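Local coordinates for protein carbon monoxide dehydrogenase (Thermococcus sp. AM4, PDB 6T7J) that catalyses, as an anaerobic-type CO dehydrogenase with iron-sulfur clusters, the oxidation of carbon monoxide to carbon dioxide, and is captured here with a nickel-free active-site cluster, at residues V14-G19 with H458-V463; K33-R38 with M324-I329; D194-E199 with L216-R221. All blocks are in the same frame, centred on the assembly; numbering follows the deposited sequence.

Contact 1: residues V14-G19 with H458-V463; sequences VSATKG and HNYSHV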
ATOM      1  N   VAL A  14     -26.547 -18.639  15.621  1.00 60.98           N
ATOM      2  CA  VAL A  14     -25.323 -18.154  14.992  1.00 59.31           C
ATOM      3  C   VAL A  14     -25.605 -17.478  13.653  1.00 56.69           C
ATOM      4  O   VAL A  14     -24.869 -16.570  13.251  1.00 57.16           O
ATOM      5  CB  VAL A  14     -24.314 -19.306  14.833  1.00 62.43           C
ATOM      6  CG1 VAL A  14     -24.774 -20.283  13.763  1.00 63.39           C
ATOM      7  CG2 VAL A  14     -22.935 -18.766  14.496  1.00 50.64           C
ATOM      8  N   SER A  15     -26.662 -17.882  12.948  1.00 53.75           N
ATOM      9  CA  SER A  15     -26.853 -17.441  11.576  1.00 52.22           C
ATOM     10  C   SER A  15     -28.336 -17.272  11.280  1.00 56.39           C
ATOM     11  O   SER A  15     -29.202 -17.731  12.031  1.00 59.13           O
ATOM     12  CB  SER A  15     -26.223 -18.427  10.588  1.00 54.70           C
ATOM     13  OG  SER A  15     -26.789 -18.287   9.298  1.00 55.52           O
ATOM     14  N   ALA A  16     -28.614 -16.610  10.158  1.00 54.75           N
ATOM     15  CA  ALA A  16     -29.971 -16.360   9.700  1.00 49.47           C
ATOM     16  C   ALA A  16     -30.326 -17.138   8.441  1.00 52.75           C
ATOM     17  O   ALA A  16     -31.455 -17.018   7.952  1.00 59.13           O
ATOM     18  CB  ALA A  16     -30.178 -14.863   9.453  1.00 51.67           C
ATOM     19  N   THR A  17     -29.401 -17.920   7.898  1.00 52.29           N
ATOM     20  CA  THR A  17     -29.660 -18.759   6.738  1.00 57.22           C
ATOM     21  C   THR A  17     -29.696 -20.219   7.168  1.00 57.04           C
ATOM     22  O   THR A  17     -28.845 -20.670   7.940  1.00 55.77           O
ATOM     23  CB  THR A  17     -28.601 -18.552   5.652  1.00 52.63           C
ATOM     24  OG1 THR A  17     -27.294 -18.650   6.228  1.00 55.31           O
ATOM     25  CG2 THR A  17     -28.761 -17.182   5.012  1.00 54.71           C
ATOM     26  N   LYS A  18     -30.691 -20.949   6.670  1.00 58.36           N
ATOM     27  CA  LYS A  18     -30.885 -22.333   7.082  1.00 62.13           C
ATOM     28  C   LYS A  18     -29.743 -23.209   6.579  1.00 58.00           C
ATOM     29  O   LYS A  18     -29.335 -23.114   5.417  1.00 53.00           O
ATOM     30  CB  LYS A  18     -32.226 -22.853   6.563  1.00 61.82           C
ATOM     31  CG  LYS A  18     -33.434 -22.053   7.024  1.00 62.57           C
ATOM     32  CD  LYS A  18     -33.638 -22.179   8.526  1.00 76.79           C
ATOM     33  CE  LYS A  18     -34.675 -21.185   9.030  1.00 83.20           C
ATOM     34  NZ  LYS A  18     -34.048 -20.019   9.717  1.00 83.07           N
ATOM     35  N   GLY A  19     -29.221 -24.059   7.461  1.00 53.41           N
ATOM     36  CA  GLY A  19     -28.155 -24.983   7.136  1.00 52.12           C
ATOM     37  C   GLY A  19     -26.821 -24.654   7.773  1.00 61.96           C
ATOM     38  O   GLY A  19     -25.978 -25.552   7.908  1.00 59.01           O
ATOM     39  N   HIS A 458     -24.826 -14.031  11.437  1.00 50.25           N
ATOM     40  CA  HIS A 458     -24.519 -14.287  10.034  1.00 51.08           C
ATOM     41  C   HIS A 458     -25.736 -14.029   9.150  1.00 51.76           C
ATOM     42  O   HIS A 458     -26.776 -14.681   9.298  1.00 49.92           O
ATOM     43  CB  HIS A 458     -24.021 -15.719   9.862  1.00 51.51           C
ATOM     44  CG  HIS A 458     -23.741 -16.088   8.440  1.00 50.90           C
ATOM     45  ND1 HIS A 458     -24.364 -17.142   7.808  1.00 50.71           N
ATOM     46  CD2 HIS A 458     -22.909 -15.538   7.523  1.00 52.56           C
ATOM     47  CE1 HIS A 458     -23.927 -17.228   6.564  1.00 50.26           C
ATOM     48  NE2 HIS A 458     -23.043 -16.267   6.366  1.00 53.80           N
ATOM     49  N   ASN A 459     -25.594 -13.068   8.236  1.00 49.29           N
ATOM     50  CA  ASN A 459     -26.609 -12.689   7.257  1.00 49.06           C
ATOM     51  C   ASN A 459     -27.859 -12.098   7.896  1.00 53.00           C
ATOM     52  O   ASN A 459     -28.796 -11.729   7.183  1.00 55.91           O
ATOM     53  CB  ASN A 459     -26.994 -13.884   6.378  1.00 46.57           C
ATOM     54  CG  ASN A 459     -25.917 -14.237   5.369  1.00 46.92           C
ATOM     55  OD1 ASN A 459     -25.082 -13.405   5.016  1.00 44.59           O
ATOM     56  ND2 ASN A 459     -25.935 -15.478   4.900  1.00 47.62           N
ATOM     57  N   TYR A 460     -27.888 -11.980   9.228  1.00 52.43           N
ATOM     58  CA  TYR A 460     -29.083 -11.452   9.881  1.00 50.96           C
ATOM     59  C   TYR A 460     -29.306  -9.985   9.538  1.00 48.18           C
ATOM     60  O   TYR A 460     -30.435  -9.579   9.238  1.00 49.77           O
ATOM     61  CB  TYR A 460     -28.998 -11.631  11.397  1.00 50.40           C
ATOM     62  CG  TYR A 460     -30.221 -11.108  12.121  1.00 49.22           C
ATOM     63  CD1 TYR A 460     -31.405 -11.834  12.136  1.00 51.55           C
ATOM     64  CD2 TYR A 460     -30.199  -9.881  12.772  1.00 51.82           C
ATOM     65  CE1 TYR A 460     -32.529 -11.357  12.786  1.00 52.22           C
ATOM     66  CE2 TYR A 460     -31.319  -9.396  13.425  1.00 52.56           C
ATOM     67  CZ  TYR A 460     -32.480 -10.139  13.429  1.00 47.52           C
ATOM     68  OH  TYR A 460     -33.595  -9.664  14.076  1.00 59.63           O
ATOM     69  N   SER A 461     -28.249  -9.172   9.581  1.00 47.15           N
ATOM     70  CA  SER A 461     -28.428  -7.748   9.315  1.00 50.77           C
ATOM     71  C   SER A 461     -28.762  -7.499   7.848  1.00 53.20           C
ATOM     72  O   SER A 461     -29.620  -6.663   7.544  1.00 56.13           O
ATOM     73  CB  SER A 461     -27.186  -6.969   9.742  1.00 45.44           C
ATOM     74  OG  SER A 461     -27.153  -6.807  11.151  1.00 47.88           O
ATOM     75  N   HIS A 462     -28.117  -8.224   6.930  1.00 44.03           N
ATOM     76  CA  HIS A 462     -28.461  -8.124   5.515  1.00 57.06           C
ATOM     77  C   HIS A 462     -29.966  -8.264   5.304  1.00 60.22           C
ATOM     78  O   HIS A 462     -30.639  -7.347   4.808  1.00 60.00           O
ATOM     79  CB  HIS A 462     -27.716  -9.200   4.716  1.00 48.76           C
ATOM     80  CG  HIS A 462     -26.243  -8.959   4.580  1.00 50.40           C
ATOM     81  ND1 HIS A 462     -25.717  -7.746   4.194  1.00 53.65           N
ATOM     82  CD2 HIS A 462     -25.187  -9.786   4.767  1.00 47.94           C
ATOM     83  CE1 HIS A 462     -24.399  -7.833   4.153  1.00 48.60           C
ATOM     84  NE2 HIS A 462     -24.052  -9.060   4.498  1.00 48.02           N
ATOM     85  N   VAL A 463     -30.515  -9.411   5.713  1.00 54.29           N
ATOM     86  CA  VAL A 463     -31.910  -9.717   5.418  1.00 55.95           C
ATOM     87  C   VAL A 463     -32.846  -8.822   6.222  1.00 51.01           C
ATOM     88  O   VAL A 463     -33.876  -8.372   5.710  1.00 52.01           O
ATOM     89  CB  VAL A 463     -32.199 -11.209   5.662  1.00 57.12           C
ATOM     90  CG1 VAL A 463     -31.847 -11.611   7.083  1.00 59.25           C
ATOM     91  CG2 VAL A 463     -33.650 -11.497   5.392  1.00 59.05           C
TER
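A single beta bridge of the parallel type pairs Ser-15 with His-458 where the N-terminal loop runs past the start of helix 460-471, and an ST turn at Ser-15 shapes the loop beside it. His-458 uses both backbone polar groups: its N-H gives a nearly straight bond (173°) to Val-14 O at 3.1 Å, while its carbonyl oxygen accepts from Ala-16 N at 2.8 Å. The side chains continue the pairing. With OG anti to the backbone N (chi1 159°), Ser-15 meets the edge of the imidazole near its plane, OG lying 3.1 Å from His-458 ND1 in a hydrogen bond. The same oxygen accepts from Thr-17 N (3.0 Å), which closes the ST turn, and from the Thr-17 hydroxyl. Beyond this polar knot, Thr-17 CG2 rests 3.3 Å from Asn-459 ND2, and that nitrogen in turn lies over one face of the His-458 ring, towards its rim. Ala-16 directs its CB at the beginning of the helix, 3.6 Å from Tyr-460 CA, with Tyr-460 CB and Val-463 CG1 as further apolar neighbours. Away from the loop, Asn-452 bonds to Asn-459 OD1 and, weakly, to His-458 NE2; Glu-554 receives Asn-459 N. The side chain of Asn-459 is about 9 Å from the broken Fe4S4 cluster. Three hydrogen bonds on one hydroxyl, together with the backbone pair, imply a loop whose course and whose histidine ring are fixed jointly.

Contact 2: residues K33-R38 with M324-I329; sequences KTAWHR and MQELAI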
ATOM      1  N   LYS A  33     -12.279 -26.737  13.042  1.00 50.98           N
ATOM      2  CA  LYS A  33     -12.506 -25.354  13.442  1.00 51.93           C
ATOM      3  C   LYS A  33     -13.009 -24.533  12.262  1.00 49.88           C
ATOM      4  O   LYS A  33     -12.478 -24.632  11.152  1.00 53.64           O
ATOM      5  CB  LYS A  33     -11.221 -24.738  13.996  1.00 47.58           C
ATOM      6  CG  LYS A  33     -10.642 -25.455  15.204  1.00 57.90           C
ATOM      7  CD  LYS A  33      -9.613 -24.585  15.914  1.00 53.65           C
ATOM      8  CE  LYS A  33      -8.769 -25.397  16.881  1.00 62.44           C
ATOM      9  NZ  LYS A  33      -7.904 -24.533  17.728  1.00 55.92           N
ATOM     10  N   THR A  34     -14.032 -23.723  12.506  1.00 48.62           N
ATOM     11  CA  THR A  34     -14.520 -22.750  11.541  1.00 49.43           C
ATOM     12  C   THR A  34     -14.087 -21.351  11.971  1.00 50.23           C
ATOM     13  O   THR A  34     -13.400 -21.169  12.980  1.00 49.15           O
ATOM     14  CB  THR A  34     -16.042 -22.836  11.398  1.00 51.73           C
ATOM     15  OG1 THR A  34     -16.670 -22.144  12.485  1.00 48.20           O
ATOM     16  CG2 THR A  34     -16.498 -24.286  11.387  1.00 49.11           C
ATOM     17  N   ALA A  35     -14.498 -20.351  11.187  1.00 49.05           N
ATOM     18  CA  ALA A  35     -14.156 -18.971  11.515  1.00 50.19           C
ATOM     19  C   ALA A  35     -14.746 -18.547  12.854  1.00 51.71           C
ATOM     20  O   ALA A  35     -14.151 -17.727  13.563  1.00 49.73           O
ATOM     21  CB  ALA A  35     -14.628 -18.033  10.403  1.00 48.16           C
ATOM     22  N   TRP A  36     -15.904 -19.099  13.224  1.00 51.48           N
ATOM     23  CA  TRP A  36     -16.524 -18.740  14.496  1.00 49.82           C
ATOM     24  C   TRP A  36     -15.703 -19.245  15.679  1.00 51.73           C
ATOM     25  O   TRP A  36     -15.491 -18.512  16.655  1.00 53.81           O
ATOM     26  CB  TRP A  36     -17.949 -19.294  14.550  1.00 45.73           C
ATOM     27  CG  TRP A  36     -18.909 -18.641  13.592  1.00 47.65           C
ATOM     28  CD1 TRP A  36     -19.592 -17.476  13.784  1.00 50.50           C
ATOM     29  CD2 TRP A  36     -19.302 -19.127  12.300  1.00 49.75           C
ATOM     30  NE1 TRP A  36     -20.381 -17.203  12.693  1.00 44.26           N
ATOM     31  CE2 TRP A  36     -20.222 -18.201  11.768  1.00 48.26           C
ATOM     32  CE3 TRP A  36     -18.962 -20.252  11.541  1.00 49.76           C
ATOM     33  CZ2 TRP A  36     -20.806 -18.365  10.512  1.00 46.82           C
ATOM     34  CZ3 TRP A  36     -19.545 -20.413  10.296  1.00 49.10           C
ATOM     35  CH2 TRP A  36     -20.456 -19.474   9.795  1.00 47.11           C
ATOM     36  N   HIS A  37     -15.229 -20.494  15.611  1.00 48.22           N
ATOM     37  CA  HIS A  37     -14.413 -21.040  16.693  1.00 50.06           C
ATOM     38  C   HIS A  37     -13.134 -20.234  16.880  1.00 54.15           C
ATOM     39  O   HIS A  37     -12.729 -19.945  18.013  1.00 54.01           O
ATOM     40  CB  HIS A  37     -14.081 -22.506  16.414  1.00 46.69           C
ATOM     41  CG  HIS A  37     -15.283 -23.370  16.197  1.00 58.19           C
ATOM     42  ND1 HIS A  37     -15.773 -23.664  14.942  1.00 58.86           N
ATOM     43  CD2 HIS A  37     -16.095 -24.007  17.074  1.00 64.04           C
ATOM     44  CE1 HIS A  37     -16.835 -24.441  15.056  1.00 57.92           C
ATOM     45  NE2 HIS A  37     -17.052 -24.663  16.341  1.00 57.34           N
ATOM     46  N   ARG A  38     -12.484 -19.852  15.778  1.00 48.37           N
ATOM     47  CA  ARG A  38     -11.243 -19.097  15.891  1.00 46.64           C
ATOM     48  C   ARG A  38     -11.499 -17.666  16.349  1.00 51.07           C
ATOM     49  O   ARG A  38     -10.680 -17.097  17.084  1.00 47.52           O
ATOM     50  CB  ARG A  38     -10.495 -19.134  14.559  1.00 50.82           C
ATOM     51  CG  ARG A  38     -10.062 -20.545  14.163  1.00 48.96           C
ATOM     52  CD  ARG A  38      -9.178 -20.548  12.929  1.00 47.06           C
ATOM     53  NE  ARG A  38      -9.896 -20.069  11.753  1.00 53.45           N
ATOM     54  CZ  ARG A  38     -10.568 -20.853  10.915  1.00 49.53           C
ATOM     55  NH1 ARG A  38     -10.615 -22.162  11.121  1.00 48.28           N
ATOM     56  NH2 ARG A  38     -11.196 -20.325   9.874  1.00 46.88           N
ATOM     57  N   MET A 324     -19.546 -18.971   4.722  1.00 49.33           N
ATOM     58  CA  MET A 324     -20.024 -20.310   4.422  1.00 46.21           C
ATOM     59  C   MET A 324     -19.024 -21.149   3.637  1.00 50.47           C
ATOM     60  O   MET A 324     -19.245 -22.359   3.493  1.00 44.41           O
ATOM     61  CB  MET A 324     -21.351 -20.238   3.655  1.00 49.84           C
ATOM     62  CG  MET A 324     -22.467 -19.566   4.445  1.00 47.84           C
ATOM     63  SD  MET A 324     -23.967 -19.286   3.485  1.00 51.59           S
ATOM     64  CE  MET A 324     -24.620 -20.952   3.391  1.00 51.42           C
ATOM     65  N   GLN A 325     -17.928 -20.553   3.146  1.00 40.80           N
ATOM     66  CA  GLN A 325     -16.992 -21.312   2.318  1.00 49.19           C
ATOM     67  C   GLN A 325     -16.499 -22.561   3.044  1.00 44.42           C
ATOM     68  O   GLN A 325     -16.621 -23.681   2.528  1.00 45.89           O
ATOM     69  CB  GLN A 325     -15.819 -20.426   1.878  1.00 49.19           C
ATOM     70  CG  GLN A 325     -15.077 -19.694   2.988  1.00 46.50           C
ATOM     71  CD  GLN A 325     -14.039 -18.730   2.448  1.00 50.08           C
ATOM     72  OE1 GLN A 325     -12.976 -19.142   1.981  1.00 49.75           O
ATOM     73  NE2 GLN A 325     -14.343 -17.438   2.504  1.00 47.24           N
ATOM     74  N   GLU A 326     -15.972 -22.390   4.262  1.00 41.46           N
ATOM     75  CA  GLU A 326     -15.601 -23.531   5.093  1.00 46.46           C
ATOM     76  C   GLU A 326     -16.731 -24.546   5.165  1.00 49.74           C
ATOM     77  O   GLU A 326     -16.530 -25.740   4.909  1.00 50.35           O
ATOM     78  CB  GLU A 326     -15.241 -23.059   6.501  1.00 43.67           C
ATOM     79  CG  GLU A 326     -13.788 -22.706   6.711  1.00 47.98           C
ATOM     80  CD  GLU A 326     -13.573 -22.016   8.037  1.00 44.27           C
ATOM     81  OE1 GLU A 326     -14.447 -21.214   8.430  1.00 44.90           O
ATOM     82  OE2 GLU A 326     -12.542 -22.282   8.691  1.00 48.81           O
ATOM     83  N   LEU A 327     -17.938 -24.076   5.494  1.00 43.01           N
ATOM     84  CA  LEU A 327     -19.067 -24.980   5.673  1.00 46.23           C
ATOM     85  C   LEU A 327     -19.331 -25.802   4.420  1.00 49.54           C
ATOM     86  O   LEU A 327     -19.757 -26.959   4.519  1.00 50.90           O
ATOM     87  CB  LEU A 327     -20.312 -24.189   6.069  1.00 46.98           C
ATOM     88  CG  LEU A 327     -20.173 -23.378   7.359  1.00 52.19           C
ATOM     89  CD1 LEU A 327     -21.348 -22.430   7.537  1.00 46.68           C
ATOM     90  CD2 LEU A 327     -20.033 -24.305   8.558  1.00 50.00           C
ATOM     91  N   ALA A 328     -19.054 -25.237   3.239  1.00 47.66           N
ATOM     92  CA  ALA A 328     -19.297 -25.972   2.002  1.00 49.02           C
ATOM     93  C   ALA A 328     -18.434 -27.223   1.933  1.00 50.70           C
ATOM     94  O   ALA A 328     -18.876 -28.266   1.438  1.00 50.75           O
ATOM     95  CB  ALA A 328     -19.044 -25.069   0.794  1.00 47.60           C
ATOM     96  N   ILE A 329     -17.201 -27.145   2.438  1.00 54.41           N
ATOM     97  CA  ILE A 329     -16.343 -28.323   2.470  1.00 53.05           C
ATOM     98  C   ILE A 329     -16.824 -29.302   3.531  1.00 49.31           C
ATOM     99  O   ILE A 329     -16.612 -30.515   3.413  1.00 45.15           O
ATOM    100  CB  ILE A 329     -14.879 -27.905   2.702  1.00 50.07           C
ATOM    101  CG1 ILE A 329     -14.490 -26.776   1.744  1.00 46.65           C
ATOM    102  CG2 ILE A 329     -13.941 -29.093   2.539  1.00 47.73           C
ATOM    103  CD1 ILE A 329     -13.120 -26.191   2.016  1.00 50.72           C
TER
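The Arg-38 guanidinium presents an edge to Glu-326, whose OE2 lies near its plane, and takes Thr-34 O over the centre of one face, 3.4 Å above it. The Trp-36 indole is likewise met at its edge: Leu-327 CD1 approaches CH2 at 3.8 Å, the two side chains crossing at about a right angle, and Thr-34 OG1 lies in plane at another part of the rim. Arg-38 and Glu-326 reach towards each other tip to tip, their planes 55° apart. In this salt bridge NH2 donates to OE2 over 2.7 Å, in the plane of the guanidinium but from above that of the carboxylate; NH1 adds a weak bond to the same oxygen. The glutamate, extended beyond CG (chi2 170°), reaches across to an arginine chain bent at chi3 (-64°). Glu-326 OE1 serves a different donor, accepting through its syn lone pair from Ala-35 N at 2.9 Å, in the first turn of helix 35-42. That helix end and the arginine together would favour a charged carboxylate. Arg-38 NH2 also bonds to Val-76 O of the second subunit, and Val-76 is a residue of the [4Fe-4S] pocket, so the bridge lies at the dimer interface. Within the helix start, Thr-34 OG1 accepts from Trp-36 N at 3.2 Å, and His-37 ND1 receives Thr-34 N at 3.0 Å. The result is an N-capped helix with a Thr-His capping box, its first turn held by a carboxylate from helix 325-330, which lies in the crossover between strands 318-320 and 336-339 of a parallel sheet.

Contact 3: residues D194-E199 with L216-R221; sequences DREVCE and LLHGIR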
ATOM      1  N   ASP A 194      -3.024   3.245  -9.559  1.00 45.94           N
ATOM      2  CA  ASP A 194      -1.846   2.754  -8.851  1.00 44.92           C
ATOM      3  C   ASP A 194      -1.098   3.890  -8.169  1.00 44.30           C
ATOM      4  O   ASP A 194      -0.551   3.703  -7.075  1.00 45.43           O
ATOM      5  CB  ASP A 194      -0.925   2.008  -9.817  1.00 44.26           C
ATOM      6  CG  ASP A 194      -1.563   0.748 -10.379  1.00 51.55           C
ATOM      7  OD1 ASP A 194      -2.653   0.366  -9.904  1.00 47.43           O
ATOM      8  OD2 ASP A 194      -0.972   0.138 -11.297  1.00 59.54           O
ATOM      9  N   ARG A 195      -1.090   5.079  -8.780  1.00 42.29           N
ATOM     10  CA  ARG A 195      -0.480   6.230  -8.127  1.00 44.51           C
ATOM     11  C   ARG A 195      -1.225   6.603  -6.851  1.00 48.19           C
ATOM     12  O   ARG A 195      -0.604   6.970  -5.852  1.00 48.27           O
ATOM     13  CB  ARG A 195      -0.426   7.428  -9.073  1.00 41.90           C
ATOM     14  CG  ARG A 195       0.162   8.665  -8.409  1.00 38.14           C
ATOM     15  CD  ARG A 195      -0.134   9.938  -9.170  1.00 43.65           C
ATOM     16  NE  ARG A 195       0.518  11.086  -8.545  1.00 50.27           N
ATOM     17  CZ  ARG A 195       0.668  12.269  -9.128  1.00 51.20           C
ATOM     18  NH1 ARG A 195       1.275  13.256  -8.482  1.00 55.05           N
ATOM     19  NH2 ARG A 195       0.210  12.467 -10.358  1.00 55.10           N
ATOM     20  N   GLU A 196      -2.558   6.519  -6.862  1.00 42.13           N
ATOM     21  CA  GLU A 196      -3.314   6.838  -5.652  1.00 48.81           C
ATOM     22  C   GLU A 196      -3.002   5.850  -4.533  1.00 46.76           C
ATOM     23  O   GLU A 196      -2.787   6.249  -3.378  1.00 45.04           O
ATOM     24  CB  GLU A 196      -4.816   6.861  -5.950  1.00 47.31           C
ATOM     25  CG  GLU A 196      -5.230   7.753  -7.118  1.00 44.29           C
ATOM     26  CD  GLU A 196      -4.788   9.197  -6.958  1.00 42.32           C
ATOM     27  OE1 GLU A 196      -4.623   9.654  -5.808  1.00 45.19           O
ATOM     28  OE2 GLU A 196      -4.611   9.883  -7.988  1.00 41.00           O
ATOM     29  N   VAL A 197      -2.964   4.554  -4.861  1.00 43.64           N
ATOM     30  CA  VAL A 197      -2.618   3.545  -3.856  1.00 40.99           C
ATOM     31  C   VAL A 197      -1.223   3.809  -3.293  1.00 47.32           C
ATOM     32  O   VAL A 197      -1.007   3.816  -2.069  1.00 46.95           O
ATOM     33  CB  VAL A 197      -2.725   2.130  -4.455  1.00 43.86           C
ATOM     34  CG1 VAL A 197      -1.959   1.126  -3.599  1.00 44.11           C
ATOM     35  CG2 VAL A 197      -4.183   1.715  -4.591  1.00 40.22           C
ATOM     36  N   CYS A 198      -0.256   4.045  -4.184  1.00 44.31           N
ATOM     37  CA  CYS A 198       1.118   4.253  -3.747  1.00 39.23           C
ATOM     38  C   CYS A 198       1.251   5.531  -2.925  1.00 48.05           C
ATOM     39  O   CYS A 198       2.029   5.582  -1.965  1.00 41.68           O
ATOM     40  CB  CYS A 198       2.043   4.273  -4.964  1.00 43.65           C
ATOM     41  SG  CYS A 198       3.646   5.037  -4.708  1.00 51.14           S
ATOM     42  N   GLU A 199       0.478   6.569  -3.266  1.00 48.46           N
ATOM     43  CA  GLU A 199       0.525   7.800  -2.486  1.00 43.08           C
ATOM     44  C   GLU A 199      -0.078   7.605  -1.105  1.00 46.02           C
ATOM     45  O   GLU A 199       0.373   8.239  -0.146  1.00 43.24           O
ATOM     46  CB  GLU A 199      -0.191   8.943  -3.210  1.00 44.26           C
ATOM     47  CG  GLU A 199      -0.290  10.218  -2.364  1.00 44.44           C
ATOM     48  CD  GLU A 199      -0.613  11.459  -3.171  1.00 46.72           C
ATOM     49  OE1 GLU A 199      -0.957  12.491  -2.556  1.00 45.27           O
ATOM     50  OE2 GLU A 199      -0.519  11.408  -4.415  1.00 48.90           O
ATOM     51  N   LEU A 216      -7.542  11.757   5.044  1.00 42.04           N
ATOM     52  CA  LEU A 216      -8.847  11.231   4.665  1.00 43.50           C
ATOM     53  C   LEU A 216      -9.318  11.787   3.324  1.00 43.42           C
ATOM     54  O   LEU A 216     -10.056  11.109   2.603  1.00 44.00           O
ATOM     55  CB  LEU A 216      -9.863  11.516   5.770  1.00 46.80           C
ATOM     56  CG  LEU A 216      -9.545  10.800   7.088  1.00 45.11           C
ATOM     57  CD1 LEU A 216     -10.688  10.929   8.084  1.00 41.95           C
ATOM     58  CD2 LEU A 216      -9.203   9.335   6.839  1.00 40.14           C
ATOM     59  N   LEU A 217      -8.886  12.995   2.954  1.00 45.84           N
ATOM     60  CA  LEU A 217      -9.224  13.517   1.633  1.00 42.31           C
ATOM     61  C   LEU A 217      -8.511  12.734   0.537  1.00 41.40           C
ATOM     62  O   LEU A 217      -9.096  12.445  -0.517  1.00 39.12           O
ATOM     63  CB  LEU A 217      -8.878  15.004   1.548  1.00 40.31           C
ATOM     64  CG  LEU A 217      -9.834  15.970   2.248  1.00 42.93           C
ATOM     65  CD1 LEU A 217      -9.288  17.387   2.218  1.00 38.30           C
ATOM     66  CD2 LEU A 217     -11.219  15.909   1.622  1.00 44.39           C
ATOM     67  N   HIS A 218      -7.250  12.363   0.767  1.00 35.83           N
ATOM     68  CA  HIS A 218      -6.597  11.493  -0.203  1.00 43.12           C
ATOM     69  C   HIS A 218      -7.212  10.100  -0.203  1.00 43.38           C
ATOM     70  O   HIS A 218      -7.244   9.441  -1.246  1.00 38.71           O
ATOM     71  CB  HIS A 218      -5.097  11.397   0.053  1.00 35.53           C
ATOM     72  CG  HIS A 218      -4.385  10.552  -0.957  1.00 43.82           C
ATOM     73  ND1 HIS A 218      -3.837   9.327  -0.650  1.00 47.88           N
ATOM     74  CD2 HIS A 218      -4.167  10.743  -2.279  1.00 38.34           C
ATOM     75  CE1 HIS A 218      -3.287   8.813  -1.737  1.00 47.12           C
ATOM     76  NE2 HIS A 218      -3.483   9.646  -2.740  1.00 48.19           N
ATOM     77  N   GLY A 219      -7.691   9.632   0.950  1.00 41.66           N
ATOM     78  CA  GLY A 219      -8.462   8.400   0.961  1.00 38.37           C
ATOM     79  C   GLY A 219      -9.701   8.496   0.094  1.00 44.77           C
ATOM     80  O   GLY A 219     -10.059   7.546  -0.608  1.00 43.31           O
ATOM     81  N   ILE A 220     -10.370   9.649   0.133  1.00 40.15           N
ATOM     82  CA  ILE A 220     -11.516   9.886  -0.741  1.00 44.01           C
ATOM     83  C   ILE A 220     -11.087   9.815  -2.204  1.00 43.72           C
ATOM     84  O   ILE A 220     -11.752   9.183  -3.036  1.00 46.42           O
ATOM     85  CB  ILE A 220     -12.170  11.239  -0.404  1.00 41.41           C
ATOM     86  CG1 ILE A 220     -13.095  11.094   0.809  1.00 40.24           C
ATOM     87  CG2 ILE A 220     -12.933  11.787  -1.604  1.00 37.23           C
ATOM     88  CD1 ILE A 220     -13.365  12.389   1.532  1.00 42.00           C
ATOM     89  N   ARG A 221      -9.964  10.462  -2.532  1.00 41.29           N
ATOM     90  CA  ARG A 221      -9.460  10.432  -3.905  1.00 42.17           C
ATOM     91  C   ARG A 221      -9.157   9.006  -4.361  1.00 39.61           C
ATOM     92  O   ARG A 221      -9.482   8.620  -5.492  1.00 43.26           O
ATOM     93  CB  ARG A 221      -8.211  11.309  -4.023  1.00 43.73           C
ATOM     94  CG  ARG A 221      -7.499  11.211  -5.368  1.00 45.15           C
ATOM     95  CD  ARG A 221      -6.680  12.462  -5.667  1.00 40.98           C
ATOM     96  NE  ARG A 221      -5.620  12.683  -4.687  1.00 42.30           N
ATOM     97  CZ  ARG A 221      -4.834  13.754  -4.661  1.00 47.54           C
ATOM     98  NH1 ARG A 221      -4.985  14.714  -5.566  1.00 45.58           N
ATOM     99  NH2 ARG A 221      -3.895  13.869  -3.730  1.00 40.88           N
TER
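His-218, Glu-196 and Arg-221 lose the most surface here, and the imidazole of His-218 meets both glutamates of helix 193-203, Glu-199 over one face and Glu-196, through its backbone O, at the edge. Its CG is anti to the backbone N (chi1 -178°), and the ring beyond it reaches the other helix. There CE1 comes 3.1 Å from Glu-196 O, near the ring plane, while NE2 gives a weak hydrogen bond of 3.3 Å to Glu-196 OE1. Glu-199 covers one face: its CG lies 3.3 Å from His-218 NE2, and its carboxylate is stacked on the ring, the planes only 14° apart. Glu-196 folds back through a bend at chi2 (-56°), and its OE1 is shared between the histidine and Arg-221. It touches Arg-221 CG at 3.3 Å and makes a salt bridge with NE at 3.4 Å, well out of the guanidinium plane, an attraction of charges with no N-H aimed at the oxygen. The arginine, bent at chi3, crosses both glutamates at about a right angle; its NH2 forms a second, longer salt bridge to Glu-199 OE1 at 3.5 Å. Stronger partners for the acids lie nearby. Arg-191 binds OE2 of Glu-196 through NE and OE2 of Glu-199 through NH1, and Arg-203 reaches Glu-199 OE1, so the two carboxylates are balanced by three arginines and are probably both ionised. Arg-195 and Cys-198 of the same helix pack on Arg-105 of the second subunit. A buried salt-bridge network thus fills the space between the antiparallel helices 193-203 and 212-242, whose local axes approach to 9.8 Å, and ties together this helical hairpin beside the dimer interface.

How the contacts relate
Contacts 1 and 2 are neighbours, their centres 14 Å apart, and they touch directly: Met-324 CG lies 3.5 Å from His-458 CE1, and Val-14 packs against the Trp-36 indole. Helix 20-30, between their N-terminal segments, packs on both. Along the chain 14-19 and 33-38 come first, then both halves of contact 3, then 324-329 and 458-463. The N-terminal region therefore joins the two parallel-sheet domains, reaching helix 325-330 in one and helix 460-471 in the other, close to the cluster. Contact 3 is a local helix pair, its centre about 35 Å from that of contact 1 and about 34 Å from that of contact 2.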